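Local coordinates for putative O-Methyltransferase (Corynebacterium glutamicum, PDB 3DR5), which probably transfers methyl groups from S-adenosyl-L-methionine to oxygen atoms of a substrate, as an O-methyltransferase that has not been functionally characterised, at residues G54-P65 with S129-V137; A67-N76 with L100-V111. All coordinates share one frame; numbering follows the deposited sequence.

Interaction 1. Residues G54-P65 with S129-V137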
loop_
_atom_site.group_PDB
_atom_site.type_symbol
_atom_site.label_atom_id
_atom_site.label_comp_id
_atom_site.label_asym_id
_atom_site.label_seq_id
_atom_site.Cartn_x
_atom_site.Cartn_y
_atom_site.Cartn_z
ATOM N N GLY A 54 0.176 -12.580 -9.532
ATOM C CA GLY A 54 -0.543 -12.917 -10.747
ATOM C C GLY A 54 -0.585 -14.409 -11.024
ATOM O O GLY A 54 -1.466 -14.886 -11.750
ATOM N N ASN A 55 0.365 -15.146 -10.445
ATOM C CA ASN A 55 0.440 -16.597 -10.622
ATOM C C ASN A 55 -0.765 -17.322 -10.024
ATOM O O ASN A 55 -0.983 -17.292 -8.810
ATOM C CB ASN A 55 1.726 -17.145 -9.988
ATOM C CG ASN A 55 2.982 -16.740 -10.756
ATOM O OD1 ASN A 55 3.698 -15.813 -10.370
ATOM N ND2 ASN A 55 3.244 -17.433 -11.860
ATOM N N GLY A 56 -1.538 -17.979 -10.888
ATOM C CA GLY A 56 -2.720 -18.715 -10.458
ATOM C C GLY A 56 -3.919 -17.808 -10.257
ATOM O O GLY A 56 -5.000 -18.246 -9.866
ATOM N N SER A 57 -3.724 -16.530 -10.554
ATOM C CA SER A 57 -4.764 -15.522 -10.402
ATOM C C SER A 57 -5.417 -15.120 -11.721
ATOM O O SER A 57 -4.749 -15.008 -12.742
ATOM C CB SER A 57 -4.159 -14.292 -9.722
ATOM O OG SER A 57 -5.009 -13.161 -9.787
ATOM N N THR A 58 -6.728 -14.897 -11.691
ATOM C CA THR A 58 -7.441 -14.469 -12.883
ATOM C C THR A 58 -7.087 -12.995 -13.103
ATOM O O THR A 58 -7.053 -12.510 -14.242
ATOM C CB THR A 58 -8.968 -14.612 -12.705
ATOM O OG1 THR A 58 -9.283 -15.970 -12.381
ATOM C CG2 THR A 58 -9.697 -14.230 -13.996
ATOM N N GLY A 59 -6.814 -12.287 -12.006
ATOM C CA GLY A 59 -6.473 -10.874 -12.099
ATOM C C GLY A 59 -7.148 -10.008 -11.049
ATOM O O GLY A 59 -7.271 -10.386 -9.880
ATOM N N ALA A 60 -7.618 -8.845 -11.475
ATOM C CA ALA A 60 -8.254 -7.921 -10.559
ATOM C C ALA A 60 -9.697 -7.612 -10.910
ATOM O O ALA A 60 -10.146 -7.842 -12.037
ATOM C CB ALA A 60 -7.435 -6.620 -10.498
ATOM N N ILE A 61 -10.418 -7.092 -9.923
ATOM C CA ILE A 61 -11.801 -6.678 -10.118
ATOM C C ILE A 61 -11.929 -5.216 -9.667
ATOM O O ILE A 61 -11.455 -4.844 -8.586
ATOM C CB ILE A 61 -12.801 -7.499 -9.282
ATOM C CG1 ILE A 61 -12.757 -8.970 -9.687
ATOM C CG2 ILE A 61 -14.232 -6.966 -9.515
ATOM C CD1 ILE A 61 -13.636 -9.866 -8.832
ATOM N N ALA A 62 -12.542 -4.390 -10.513
ATOM C CA ALA A 62 -12.791 -2.986 -10.178
ATOM C C ALA A 62 -14.318 -2.787 -10.179
ATOM O O ALA A 62 -14.972 -2.872 -11.219
ATOM C CB ALA A 62 -12.134 -2.039 -11.203
ATOM N N ILE A 63 -14.883 -2.543 -9.004
ATOM C CA ILE A 63 -16.313 -2.325 -8.851
ATOM C C ILE A 63 -16.501 -0.840 -8.588
ATOM O O ILE A 63 -16.384 -0.370 -7.456
ATOM C CB ILE A 63 -16.858 -3.150 -7.680
ATOM C CG1 ILE A 63 -16.737 -4.640 -8.011
ATOM C CG2 ILE A 63 -18.296 -2.773 -7.402
ATOM C CD1 ILE A 63 -16.371 -5.497 -6.820
ATOM N N THR A 64 -16.837 -0.104 -9.640
ATOM C CA THR A 64 -16.979 1.342 -9.533
ATOM C C THR A 64 -17.557 1.954 -10.808
ATOM O O THR A 64 -17.378 1.407 -11.893
ATOM C CB THR A 64 -15.586 1.968 -9.293
ATOM O OG1 THR A 64 -15.648 3.390 -9.427
ATOM C CG2 THR A 64 -14.570 1.423 -10.332
ATOM N N PRO A 65 -18.244 3.100 -10.688
ATOM C CA PRO A 65 -18.840 3.803 -11.832
ATOM C C PRO A 65 -17.750 4.346 -12.754
ATOM O O PRO A 65 -17.980 4.566 -13.934
ATOM C CB PRO A 65 -19.626 4.944 -11.190
ATOM C CG PRO A 65 -19.977 4.423 -9.849
ATOM C CD PRO A 65 -18.775 3.612 -9.409
ATOM N N SER A 129 -9.974 -16.846 -6.890
ATOM C CA SER A 129 -9.351 -16.621 -8.187
ATOM C C SER A 129 -8.810 -15.218 -8.421
ATOM O O SER A 129 -8.164 -14.966 -9.436
ATOM C CB SER A 129 -10.348 -16.935 -9.295
ATOM O OG SER A 129 -10.345 -18.300 -9.653
ATOM N N TYR A 130 -9.049 -14.311 -7.486
ATOM C CA TYR A 130 -8.622 -12.940 -7.669
ATOM C C TYR A 130 -7.600 -12.459 -6.654
ATOM O O TYR A 130 -7.698 -12.751 -5.466
ATOM C CB TYR A 130 -9.866 -12.045 -7.672
ATOM C CG TYR A 130 -10.815 -12.368 -8.813
ATOM C CD1 TYR A 130 -10.622 -11.815 -10.082
ATOM C CD2 TYR A 130 -11.839 -13.305 -8.653
ATOM C CE1 TYR A 130 -11.428 -12.175 -11.162
ATOM C CE2 TYR A 130 -12.652 -13.675 -9.723
ATOM C CZ TYR A 130 -12.433 -13.108 -10.982
ATOM O OH TYR A 130 -13.234 -13.468 -12.045
ATOM N N GLN A 131 -6.624 -11.702 -7.147
ATOM C CA GLN A 131 -5.548 -11.164 -6.324
ATOM C C GLN A 131 -5.818 -9.743 -5.824
ATOM O O GLN A 131 -5.155 -9.264 -4.900
ATOM C CB GLN A 131 -4.249 -11.153 -7.127
ATOM C CG GLN A 131 -4.236 -10.052 -8.201
ATOM C CD GLN A 131 -3.165 -10.243 -9.263
ATOM O OE1 GLN A 131 -2.099 -9.632 -9.204
ATOM N NE2 GLN A 131 -3.441 -11.105 -10.230
ATOM N N LEU A 132 -6.786 -9.067 -6.432
ATOM C CA LEU A 132 -7.077 -7.690 -6.047
ATOM C C LEU A 132 -8.496 -7.281 -6.418
ATOM O O LEU A 132 -8.954 -7.513 -7.539
ATOM C CB LEU A 132 -6.071 -6.738 -6.722
ATOM C CG LEU A 132 -6.265 -5.215 -6.596
ATOM C CD1 LEU A 132 -6.001 -4.781 -5.157
ATOM C CD2 LEU A 132 -5.324 -4.478 -7.551
ATOM N N VAL A 133 -9.193 -6.675 -5.466
ATOM C CA VAL A 133 -10.542 -6.206 -5.704
ATOM C C VAL A 133 -10.673 -4.786 -5.156
ATOM O O VAL A 133 -10.409 -4.524 -3.981
ATOM C CB VAL A 133 -11.595 -7.134 -5.038
ATOM C CG1 VAL A 133 -13.008 -6.594 -5.281
ATOM C CG2 VAL A 133 -11.464 -8.549 -5.600
ATOM N N PHE A 134 -11.056 -3.865 -6.028
ATOM C CA PHE A 134 -11.262 -2.478 -5.650
ATOM C C PHE A 134 -12.765 -2.233 -5.682
ATOM O O PHE A 134 -13.450 -2.554 -6.665
ATOM C CB PHE A 134 -10.589 -1.511 -6.634
ATOM C CG PHE A 134 -10.956 -0.073 -6.396
ATOM C CD1 PHE A 134 -10.273 0.690 -5.453
ATOM C CD2 PHE A 134 -12.015 0.507 -7.093
ATOM C CE1 PHE A 134 -10.653 2.016 -5.197
ATOM C CE2 PHE A 134 -12.407 1.826 -6.845
ATOM C CZ PHE A 134 -11.720 2.586 -5.898
ATOM N N GLY A 135 -13.275 -1.670 -4.594
ATOM C CA GLY A 135 -14.691 -1.378 -4.524
ATOM C C GLY A 135 -15.009 0.075 -4.203
ATOM O O GLY A 135 -14.451 0.661 -3.273
ATOM N N GLN A 136 -15.867 0.676 -5.020
ATOM C CA GLN A 136 -16.314 2.039 -4.785
ATOM C C GLN A 136 -17.837 1.901 -4.686
ATOM O O GLN A 136 -18.557 1.922 -5.690
ATOM C CB GLN A 136 -15.953 2.982 -5.945
ATOM C CG GLN A 136 -16.470 4.395 -5.719
ATOM C CD GLN A 136 -15.487 5.283 -4.981
ATOM O OE1 GLN A 136 -15.764 5.756 -3.877
ATOM N NE2 GLN A 136 -14.334 5.519 -5.589
ATOM N N VAL A 137 -18.329 1.764 -3.464
ATOM C CA VAL A 137 -19.755 1.576 -3.224
ATOM C C VAL A 137 -20.275 2.501 -2.132
ATOM O O VAL A 137 -19.507 3.256 -1.527
ATOM C CB VAL A 137 -20.044 0.106 -2.814
ATOM C CG1 VAL A 137 -19.576 -0.844 -3.912
ATOM C CG2 VAL A 137 -19.317 -0.231 -1.505
#
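The carbonyl oxygen S129 O receives T58 N in a short, straight bond, 2.7 Å long with an N-H...O angle of 170°. G59 O next takes Q131 N, and both bonds come before the chain turns its corner at Q131. The regular parallel ladder between strands 59-63 and 130-135 runs from A60-L132 to I63-G135: I61 gives its N to L132 O and accepts F134 N, while I63 N meets F134 O at 2.7 Å and I63 O receives Q136 N. Each isoleucine is thus bound through both backbone polar atoms to the residues flanking its partner, as parallel pairing requires.

Side chains reinforce the ladder on both faces. With CG1 beside the backbone N (chi1 -62°), I61 runs its chain across Y130 and lays CD1 3.7 Å from the ring centroid, only 7° off the normal: a CH-pi contact over the face. V133 flanks the same isoleucine, CG2 to I61 CB at 4.1 Å, and meets I63 CD1 with CG1 at 3.9 Å. On the reverse face A60 CB lies 4.0 Å from L132 CB. Just past the strand, T64 CB comes to the edge of the F134 ring, 4.0 Å from F134 CE2.

In the 3-2-1-4-5-7-6 sheet of the class I methyltransferase fold these are strands 1 and 4, the adjacent pair at its middle, and in this family the cofactor usually binds near the carboxyl ends of the strands. Helix 67-77 covers the A60 and F134 face; I63, Y130 and V137 touch helix 142-152; and strands 83-87 and 157-161 continue the sheet beyond 59-63 and 130-135.

Interaction 2. Residues A67-N76 with L100-V111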
loop_
_atom_site.group_PDB
_atom_site.type_symbol
_atom_site.label_atom_id
_atom_site.label_comp_id
_atom_site.label_asym_id
_atom_site.label_seq_id
_atom_site.Cartn_x
_atom_site.Cartn_y
_atom_site.Cartn_z
ATOM N N ALA A 67 -14.673 2.924 -13.713
ATOM C CA ALA A 67 -13.728 1.821 -13.864
ATOM C C ALA A 67 -12.564 2.137 -14.789
ATOM O O ALA A 67 -11.516 1.485 -14.727
ATOM C CB ALA A 67 -14.461 0.576 -14.358
ATOM N N GLY A 68 -12.755 3.136 -15.643
ATOM C CA GLY A 68 -11.720 3.511 -16.581
ATOM C C GLY A 68 -10.501 4.120 -15.913
ATOM O O GLY A 68 -9.361 3.753 -16.223
ATOM N N LEU A 69 -10.736 5.058 -15.003
ATOM C CA LEU A 69 -9.644 5.711 -14.302
ATOM C C LEU A 69 -8.956 4.676 -13.403
ATOM O O LEU A 69 -7.765 4.417 -13.535
ATOM C CB LEU A 69 -10.174 6.891 -13.472
ATOM C CG LEU A 69 -9.156 7.578 -12.552
ATOM C CD1 LEU A 69 -8.078 8.270 -13.368
ATOM C CD2 LEU A 69 -9.874 8.579 -11.672
ATOM N N VAL A 70 -9.720 4.086 -12.495
ATOM C CA VAL A 70 -9.209 3.067 -11.583
ATOM C C VAL A 70 -8.478 1.935 -12.318
ATOM O O VAL A 70 -7.370 1.553 -11.927
ATOM C CB VAL A 70 -10.369 2.466 -10.746
ATOM C CG1 VAL A 70 -9.900 1.214 -9.989
ATOM C CG2 VAL A 70 -10.884 3.504 -9.772
ATOM N N GLY A 71 -9.115 1.418 -13.371
ATOM C CA GLY A 71 -8.567 0.327 -14.158
ATOM C C GLY A 71 -7.218 0.596 -14.781
ATOM O O GLY A 71 -6.399 -0.316 -14.930
ATOM N N LEU A 72 -6.999 1.845 -15.176
ATOM C CA LEU A 72 -5.739 2.233 -15.790
ATOM C C LEU A 72 -4.600 2.134 -14.774
ATOM O O LEU A 72 -3.480 1.750 -15.119
ATOM C CB LEU A 72 -5.835 3.658 -16.361
ATOM C CG LEU A 72 -6.634 3.776 -17.675
ATOM C CD1 LEU A 72 -6.802 5.250 -18.050
ATOM C CD2 LEU A 72 -5.906 3.035 -18.801
ATOM N N TYR A 73 -4.880 2.488 -13.524
ATOM C CA TYR A 73 -3.862 2.417 -12.473
ATOM C C TYR A 73 -3.531 0.962 -12.173
ATOM O O TYR A 73 -2.383 0.604 -11.973
ATOM C CB TYR A 73 -4.369 3.084 -11.202
ATOM C CG TYR A 73 -4.324 4.581 -11.247
ATOM C CD1 TYR A 73 -3.101 5.258 -11.246
ATOM C CD2 TYR A 73 -5.501 5.329 -11.248
ATOM C CE1 TYR A 73 -3.053 6.645 -11.237
ATOM C CE2 TYR A 73 -5.467 6.720 -11.239
ATOM C CZ TYR A 73 -4.247 7.368 -11.230
ATOM O OH TYR A 73 -4.216 8.737 -11.177
ATOM N N ILE A 74 -4.563 0.131 -12.151
ATOM C CA ILE A 74 -4.411 -1.288 -11.886
ATOM C C ILE A 74 -3.681 -1.986 -13.034
ATOM O O ILE A 74 -2.764 -2.770 -12.800
ATOM C CB ILE A 74 -5.804 -1.943 -11.636
ATOM C CG1 ILE A 74 -6.360 -1.459 -10.293
ATOM C CG2 ILE A 74 -5.698 -3.463 -11.664
ATOM C CD1 ILE A 74 -7.699 -2.079 -9.910
ATOM N N LEU A 75 -4.080 -1.692 -14.273
ATOM C CA LEU A 75 -3.453 -2.298 -15.448
ATOM C C LEU A 75 -1.963 -1.979 -15.547
ATOM O O LEU A 75 -1.188 -2.771 -16.078
ATOM C CB LEU A 75 -4.195 -1.868 -16.727
ATOM C CG LEU A 75 -5.561 -2.553 -16.888
ATOM C CD1 LEU A 75 -6.377 -1.870 -17.991
ATOM C CD2 LEU A 75 -5.345 -4.036 -17.201
ATOM N N ASN A 76 -1.563 -0.825 -15.025
ATOM C CA ASN A 76 -0.152 -0.437 -15.033
ATOM C C ASN A 76 0.712 -1.464 -14.297
ATOM O O ASN A 76 1.817 -1.778 -14.740
ATOM C CB ASN A 76 0.027 0.925 -14.364
ATOM C CG ASN A 76 -0.148 2.082 -15.328
ATOM O OD1 ASN A 76 -0.441 3.216 -14.921
ATOM N ND2 ASN A 76 0.044 1.810 -16.610
ATOM N N LEU A 100 -11.756 4.439 -22.762
ATOM C CA LEU A 100 -10.495 4.822 -22.119
ATOM C C LEU A 100 -9.413 3.747 -22.255
ATOM O O LEU A 100 -8.236 4.064 -22.446
ATOM C CB LEU A 100 -10.737 5.165 -20.641
ATOM C CG LEU A 100 -11.374 6.538 -20.410
ATOM C CD1 LEU A 100 -11.857 6.640 -18.970
ATOM C CD2 LEU A 100 -10.356 7.646 -20.728
ATOM N N PHE A 101 -9.807 2.478 -22.156
ATOM C CA PHE A 101 -8.849 1.392 -22.297
ATOM C C PHE A 101 -8.405 1.355 -23.758
ATOM O O PHE A 101 -7.222 1.216 -24.054
ATOM C CB PHE A 101 -9.480 0.055 -21.877
ATOM C CG PHE A 101 -9.883 0.001 -20.425
ATOM C CD1 PHE A 101 -9.096 0.616 -19.446
ATOM C CD2 PHE A 101 -11.049 -0.645 -20.037
ATOM C CE1 PHE A 101 -9.464 0.571 -18.099
ATOM C CE2 PHE A 101 -11.428 -0.694 -18.694
ATOM C CZ PHE A 101 -10.642 -0.077 -17.724
ATOM N N ARG A 102 -9.360 1.491 -24.675
ATOM C CA ARG A 102 -9.059 1.494 -26.107
ATOM C C ARG A 102 -8.058 2.623 -26.421
ATOM O O ARG A 102 -7.056 2.390 -27.101
ATOM C CB ARG A 102 -10.331 1.732 -26.919
ATOM C CG ARG A 102 -10.165 1.585 -28.434
ATOM C CD ARG A 102 -10.977 2.629 -29.206
ATOM N NE ARG A 102 -12.223 2.989 -28.529
ATOM C CZ ARG A 102 -13.206 2.136 -28.256
ATOM N NH1 ARG A 102 -13.099 0.862 -28.608
ATOM N NH2 ARG A 102 -14.291 2.553 -27.616
ATOM N N GLU A 103 -8.333 3.838 -25.933
ATOM C CA GLU A 103 -7.467 4.991 -26.179
ATOM C C GLU A 103 -6.079 4.766 -25.589
ATOM O O GLU A 103 -5.076 5.052 -26.252
ATOM C CB GLU A 103 -8.141 6.271 -25.655
ATOM C CG GLU A 103 -9.082 6.868 -26.698
ATOM C CD GLU A 103 -10.244 7.587 -26.066
ATOM O OE1 GLU A 103 -10.036 8.263 -25.032
ATOM O OE2 GLU A 103 -11.363 7.481 -26.605
ATOM N N ALA A 104 -6.017 4.274 -24.349
ATOM C CA ALA A 104 -4.727 3.905 -23.778
ATOM C C ALA A 104 -4.393 2.725 -24.741
ATOM O O ALA A 104 -5.280 2.193 -25.431
ATOM C CB ALA A 104 -4.897 3.394 -22.363
ATOM N N GLY A 105 -3.156 2.260 -24.776
ATOM C CA GLY A 105 -2.832 1.206 -25.729
ATOM C C GLY A 105 -3.220 -0.207 -25.404
ATOM O O GLY A 105 -2.622 -1.150 -25.923
ATOM N N TYR A 106 -4.285 -0.348 -24.629
ATOM C CA TYR A 106 -4.714 -1.660 -24.181
ATOM C C TYR A 106 -5.565 -2.565 -25.042
ATOM O O TYR A 106 -6.568 -2.143 -25.589
ATOM C CB TYR A 106 -5.363 -1.533 -22.806
ATOM C CG TYR A 106 -4.413 -1.194 -21.661
ATOM C CD1 TYR A 106 -3.518 -2.144 -21.160
ATOM C CD2 TYR A 106 -4.405 0.081 -21.083
ATOM C CE1 TYR A 106 -2.639 -1.834 -20.120
ATOM C CE2 TYR A 106 -3.526 0.401 -20.050
ATOM C CZ TYR A 106 -2.650 -0.560 -19.573
ATOM O OH TYR A 106 -1.788 -0.243 -18.550
ATOM N N SER A 107 -5.149 -3.826 -25.125
ATOM C CA SER A 107 -5.867 -4.829 -25.890
ATOM C C SER A 107 -7.181 -5.180 -25.191
ATOM O O SER A 107 -7.268 -5.159 -23.963
ATOM C CB SER A 107 -5.002 -6.086 -26.046
ATOM O OG SER A 107 -5.757 -7.167 -26.558
ATOM N N PRO A 108 -8.223 -5.506 -25.970
ATOM C CA PRO A 108 -9.540 -5.859 -25.421
ATOM C C PRO A 108 -9.500 -7.146 -24.598
ATOM O O PRO A 108 -10.367 -7.395 -23.766
ATOM C CB PRO A 108 -10.416 -6.022 -26.670
ATOM C CG PRO A 108 -9.715 -5.211 -27.713
ATOM C CD PRO A 108 -8.259 -5.448 -27.442
ATOM N N SER A 109 -8.490 -7.967 -24.861
ATOM C CA SER A 109 -8.308 -9.243 -24.174
ATOM C C SER A 109 -7.871 -9.109 -22.715
ATOM O O SER A 109 -7.967 -10.062 -21.940
ATOM C CB SER A 109 -7.283 -10.080 -24.932
ATOM O OG SER A 109 -6.231 -9.254 -25.404
ATOM N N ARG A 110 -7.396 -7.921 -22.353
ATOM C CA ARG A 110 -6.931 -7.652 -20.996
ATOM C C ARG A 110 -8.052 -7.199 -20.061
ATOM O O ARG A 110 -7.927 -7.281 -18.842
ATOM C CB ARG A 110 -5.850 -6.573 -21.012
ATOM C CG ARG A 110 -4.531 -6.954 -21.663
ATOM C CD ARG A 110 -3.862 -8.115 -20.942
ATOM N NE ARG A 110 -3.814 -7.980 -19.482
ATOM C CZ ARG A 110 -3.008 -7.158 -18.817
ATOM N NH1 ARG A 110 -2.163 -6.379 -19.468
ATOM N NH2 ARG A 110 -3.018 -7.152 -17.490
ATOM N N VAL A 111 -9.148 -6.728 -20.643
ATOM C CA VAL A 111 -10.278 -6.238 -19.865
ATOM C C VAL A 111 -11.578 -6.996 -20.123
ATOM O O VAL A 111 -11.790 -7.551 -21.199
ATOM C CB VAL A 111 -10.524 -4.738 -20.137
ATOM C CG1 VAL A 111 -11.818 -4.290 -19.475
ATOM C CG2 VAL A 111 -9.356 -3.904 -19.608
HETATM O O HOH W 1 -2.565 2.055 -17.576
HETATM O O HOH W 2 -1.148 -5.129 -16.982
#
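L100 CD1 settles 3.9 Å from G68 CA, where the bare glycine backbone lets helix 91-103 come close to helix 67-77. The two helices belong to successive beta-alpha units of a Rossmann-like fold, and the contact joins them together with the turn that leads into strand 111-114. F101 comes next as a knob in a hole formed by G68, G71, L72 and L75; its ring meets L72 N at the edge, while L75 crosses it at about a right angle. Just past the helix, A104 CB touches L72 CD2 at 3.7 Å.

Y106 then folds back over helix 67-77. L75 CD1 stands over the centre of its ring, 4.0 Å from the centroid and 3° off the normal, in a CH-pi contact, and L75 CB packs 3.5 Å from Y106 CZ. A water in the plane of the ring joins Y106 OH to L72 O, bonding the former at 2.6 Å, and so links the hydroxyl to the helix backbone. H218 of the second subunit, part of its C-terminal histidine tag, also packs on this tyrosine.

R110 follows, bent at chi2 (-62°) and chi3, which brings one face of its guanidinium against L75 CD2. Its NE bonds T82 O, and NH2 donates at 2.8 Å to a second water, which in turn donates a hydrogen bond to L75 O, near the end of the helix. V111 finishes the walk: its CG2 reaches L75 CD1 at 4.0 Å and sits 3.7 Å above the F101 ring plane, displaced toward the rim.

Overall arrangement
After three N-terminal helices the chain enters strand 59-63 and turns directly into helix 67-77, so the first segments of the two interactions are consecutive. Interaction 2 closes the smaller loop: the chain forms strand 83-87 and helix 91-103 and returns to helix 67-77 before entering strand 111-114. Interaction 1 closes the larger one at strand 130-135, and interaction 2 is nested wholly inside it; the two do not cross. They meet at helix 67-77, whose V70 and I74 rest on A60, A62, L132 and F134. One contact thus joins neighbouring strands in the middle of the sheet, the other successive helices layered on it.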